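Local coordinates for protein malic enzyme (PDB 3NV9) that probably catalyses the oxidative decarboxylation of malate to pyruvate with a nicotinamide cofactor, working as an entangled dimer, at residues K38-Y43 with I465-P469. Residues are numbered along the deposited sequence; the frame is centred on the assembly and turned at random.
Sequences KVHKFY and IVDFP
An aromatic cluster of F42, Y43 and F468 joins the last turns of helix 21-43 to the loop that links helices 438-461 and 470-485, the last two of the chain. The contact thus ties the N-terminal and C-terminal helical parts of this malic enzyme together. F468 fills the middle. Its CG lies anti to the backbone N, which turns the ring toward the helix, so that CE1 comes to 3.6 Å from V39 CA and also touches V39 CB. K38 CB meets the rim of the same ring near its plane, at CZ.

F42 and F468 form a T-shaped pair: the edge of F468 points at the face of F42, with centroids 5.3 Å apart and planes at 72°. P469 adds a CH-pi contact. Its CD sits over one face of the F42 ring, 3.9 Å from the centroid, and its CG is 3.6 Å from F42 CE1. V466 CG1 reaches the rim of F42 near the ring plane, 4.0 Å from CZ. P469 is also the N-cap residue of helix 470-485, so F42 packs where that helix starts.

I465 CG2 touches Y43 CE1, the two side chains crossing at about a right angle. The surroundings include the second subunit: W60 of that chain makes an edge-to-face pair with F468, and its Y64 and T54 pack on V39 and Y43. The cluster therefore lies at the dimer interface.

One hydrogen bond links the segments. Y43 has CG anti to its carbonyl carbon, and this turns the ring outward so that OH meets the loop backbone. The hydroxyl OH donates to the backbone O of V466 at 2.7 Å, with a C=O...OH angle of 160° and OH tilted 16° from the carbonyl plane.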
ATOM      1  N   LYS A  38      16.664   7.527 -15.247  1.00 23.19           N
ATOM      2  CA  LYS A  38      15.927   8.677 -15.808  1.00 23.01           C
ATOM      3  C   LYS A  38      14.423   8.511 -15.624  1.00 22.40           C
ATOM      4  O   LYS A  38      13.775   9.378 -15.076  1.00 24.08           O
ATOM      5  CB  LYS A  38      16.231   8.824 -17.318  1.00 22.46           C
ATOM      6  CG  LYS A  38      17.669   9.122 -17.661  1.00 27.20           C
ATOM      7  CD  LYS A  38      18.268  10.310 -16.848  1.00 29.67           C
ATOM      8  CE  LYS A  38      19.694  10.610 -17.352  1.00 34.53           C
ATOM      9  NZ  LYS A  38      20.438  11.544 -16.413  1.00 37.12           N
ATOM     10  N   VAL A  39      13.860   7.390 -16.056  1.00 21.26           N
ATOM     11  CA  VAL A  39      12.400   7.259 -16.026  1.00 20.05           C
ATOM     12  C   VAL A  39      11.850   7.128 -14.603  1.00 19.42           C
ATOM     13  O   VAL A  39      10.746   7.548 -14.327  1.00 19.58           O
ATOM     14  CB  VAL A  39      11.902   6.071 -16.946  1.00 20.09           C
ATOM     15  CG1 VAL A  39      12.238   4.765 -16.329  1.00 19.06           C
ATOM     16  CG2 VAL A  39      10.359   6.109 -17.114  1.00 19.60           C
ATOM     17  N   HIS A  40      12.582   6.523 -13.680  1.00 19.77           N
ATOM     18  CA  HIS A  40      12.039   6.426 -12.320  1.00 19.52           C
ATOM     19  C   HIS A  40      12.017   7.824 -11.714  1.00 19.92           C
ATOM     20  O   HIS A  40      11.082   8.220 -11.100  1.00 18.88           O
ATOM     21  CB  HIS A  40      12.833   5.469 -11.420  1.00 19.30           C
ATOM     22  CG  HIS A  40      12.586   4.018 -11.677  1.00 17.68           C
ATOM     23  ND1 HIS A  40      13.160   3.338 -12.739  1.00 20.54           N
ATOM     24  CD2 HIS A  40      11.886   3.099 -10.975  1.00 14.41           C
ATOM     25  CE1 HIS A  40      12.773   2.072 -12.702  1.00 18.76           C
ATOM     26  NE2 HIS A  40      12.010   1.901 -11.630  1.00 17.16           N
ATOM     27  N   LYS A  41      13.078   8.579 -11.897  1.00 21.44           N
ATOM     28  CA  LYS A  41      13.094   9.948 -11.395  1.00 21.89           C
ATOM     29  C   LYS A  41      12.030  10.806 -12.115  1.00 21.64           C
ATOM     30  O   LYS A  41      11.275  11.535 -11.468  1.00 21.95           O
ATOM     31  CB  LYS A  41      14.500  10.553 -11.533  1.00 22.74           C
ATOM     32  CG  LYS A  41      14.576  11.998 -11.112  1.00 27.20           C
ATOM     33  CD  LYS A  41      15.974  12.380 -10.576  1.00 33.79           C
ATOM     34  CE  LYS A  41      15.968  13.867 -10.049  1.00 37.94           C
ATOM     35  NZ  LYS A  41      17.226  14.189  -9.252  1.00 43.10           N
ATOM     36  N   PHE A  42      11.930  10.697 -13.428  1.00 20.46           N
ATOM     37  CA  PHE A  42      10.885  11.450 -14.150  1.00 20.65           C
ATOM     38  C   PHE A  42       9.451  11.314 -13.559  1.00 20.65           C
ATOM     39  O   PHE A  42       8.758  12.283 -13.432  1.00 20.52           O
ATOM     40  CB  PHE A  42      10.866  11.044 -15.632  1.00 20.32           C
ATOM     41  CG  PHE A  42      10.032  11.957 -16.497  1.00 21.25           C
ATOM     42  CD1 PHE A  42      10.529  13.232 -16.884  1.00 18.11           C
ATOM     43  CD2 PHE A  42       8.753  11.565 -16.910  1.00 21.73           C
ATOM     44  CE1 PHE A  42       9.745  14.105 -17.669  1.00 18.68           C
ATOM     45  CE2 PHE A  42       7.957  12.428 -17.747  1.00 24.57           C
ATOM     46  CZ  PHE A  42       8.463  13.701 -18.123  1.00 23.53           C
ATOM     47  N   TYR A  43       8.996  10.098 -13.265  1.00 21.13           N
ATOM     48  CA  TYR A  43       7.649   9.891 -12.779  1.00 20.35           C
ATOM     49  C   TYR A  43       7.629   9.768 -11.225  1.00 20.75           C
ATOM     50  O   TYR A  43       6.532   9.621 -10.611  1.00 20.71           O
ATOM     51  CB  TYR A  43       7.002   8.650 -13.419  1.00 20.99           C
ATOM     52  CG  TYR A  43       6.850   8.676 -14.954  1.00 21.03           C
ATOM     53  CD1 TYR A  43       5.949   9.565 -15.564  1.00 18.49           C
ATOM     54  CD2 TYR A  43       7.584   7.814 -15.782  1.00 17.62           C
ATOM     55  CE1 TYR A  43       5.789   9.613 -16.913  1.00 15.47           C
ATOM     56  CE2 TYR A  43       7.410   7.837 -17.160  1.00 20.74           C
ATOM     57  CZ  TYR A  43       6.483   8.773 -17.709  1.00 20.00           C
ATOM     58  OH  TYR A  43       6.270   8.915 -19.044  1.00 20.20           O
ATOM     59  N   ILE A 465      -0.783  10.709 -17.397  1.00 24.02           N
ATOM     60  CA  ILE A 465       0.568  10.208 -17.443  1.00 24.02           C
ATOM     61  C   ILE A 465       1.234  10.835 -18.701  1.00 25.72           C
ATOM     62  O   ILE A 465       0.819  10.604 -19.839  1.00 26.74           O
ATOM     63  CB  ILE A 465       0.583   8.668 -17.441  1.00 23.46           C
ATOM     64  CG1 ILE A 465      -0.047   8.120 -16.150  1.00 22.94           C
ATOM     65  CG2 ILE A 465       1.956   8.150 -17.511  1.00 21.16           C
ATOM     66  CD1 ILE A 465      -0.578   6.660 -16.318  1.00 22.69           C
ATOM     67  N   VAL A 466       2.201  11.697 -18.466  1.00 25.96           N
ATOM     68  CA  VAL A 466       2.865  12.496 -19.491  1.00 27.81           C
ATOM     69  C   VAL A 466       3.734  11.561 -20.351  1.00 28.24           C
ATOM     70  O   VAL A 466       4.304  10.601 -19.794  1.00 28.59           O
ATOM     71  CB  VAL A 466       3.799  13.543 -18.769  1.00 27.17           C
ATOM     72  CG1 VAL A 466       4.806  14.173 -19.710  1.00 33.38           C
ATOM     73  CG2 VAL A 466       2.987  14.631 -18.109  1.00 27.67           C
ATOM     74  N   ASP A 467       3.875  11.838 -21.662  1.00 26.77           N
ATOM     75  CA  ASP A 467       4.795  11.056 -22.499  1.00 26.53           C
ATOM     76  C   ASP A 467       6.183  11.342 -22.029  1.00 25.95           C
ATOM     77  O   ASP A 467       6.467  12.457 -21.589  1.00 26.44           O
ATOM     78  CB  ASP A 467       4.722  11.446 -23.983  1.00 27.11           C
ATOM     79  CG  ASP A 467       3.318  11.265 -24.585  1.00 28.59           C
ATOM     80  OD1 ASP A 467       2.661  10.217 -24.328  1.00 29.09           O
ATOM     81  OD2 ASP A 467       2.898  12.155 -25.357  1.00 29.58           O
ATOM     82  N   PHE A 468       7.059  10.339 -22.107  1.00 25.45           N
ATOM     83  CA  PHE A 468       8.438  10.498 -21.691  1.00 24.02           C
ATOM     84  C   PHE A 468       9.213  11.274 -22.745  1.00 24.48           C
ATOM     85  O   PHE A 468       9.035  11.014 -23.916  1.00 23.23           O
ATOM     86  CB  PHE A 468       9.047   9.153 -21.508  1.00 23.37           C
ATOM     87  CG  PHE A 468      10.409   9.195 -20.901  1.00 22.35           C
ATOM     88  CD1 PHE A 468      10.560   9.306 -19.529  1.00 17.39           C
ATOM     89  CD2 PHE A 468      11.538   9.065 -21.697  1.00 21.92           C
ATOM     90  CE1 PHE A 468      11.804   9.342 -18.954  1.00 18.10           C
ATOM     91  CE2 PHE A 468      12.820   9.099 -21.122  1.00 22.87           C
ATOM     92  CZ  PHE A 468      12.937   9.245 -19.724  1.00 21.07           C
ATOM     93  N   PRO A 469      10.095  12.212 -22.332  1.00 25.28           N
ATOM     94  CA  PRO A 469      10.723  13.067 -23.362  1.00 26.70           C
ATOM     95  C   PRO A 469      11.606  12.280 -24.335  1.00 28.13           C
ATOM     96  O   PRO A 469      12.453  11.502 -23.903  1.00 27.68           O
ATOM     97  CB  PRO A 469      11.551  14.072 -22.515  1.00 27.07           C
ATOM     98  CG  PRO A 469      10.768  14.112 -21.161  1.00 24.37           C
ATOM     99  CD  PRO A 469      10.493  12.641 -20.983  1.00 24.34           C
TER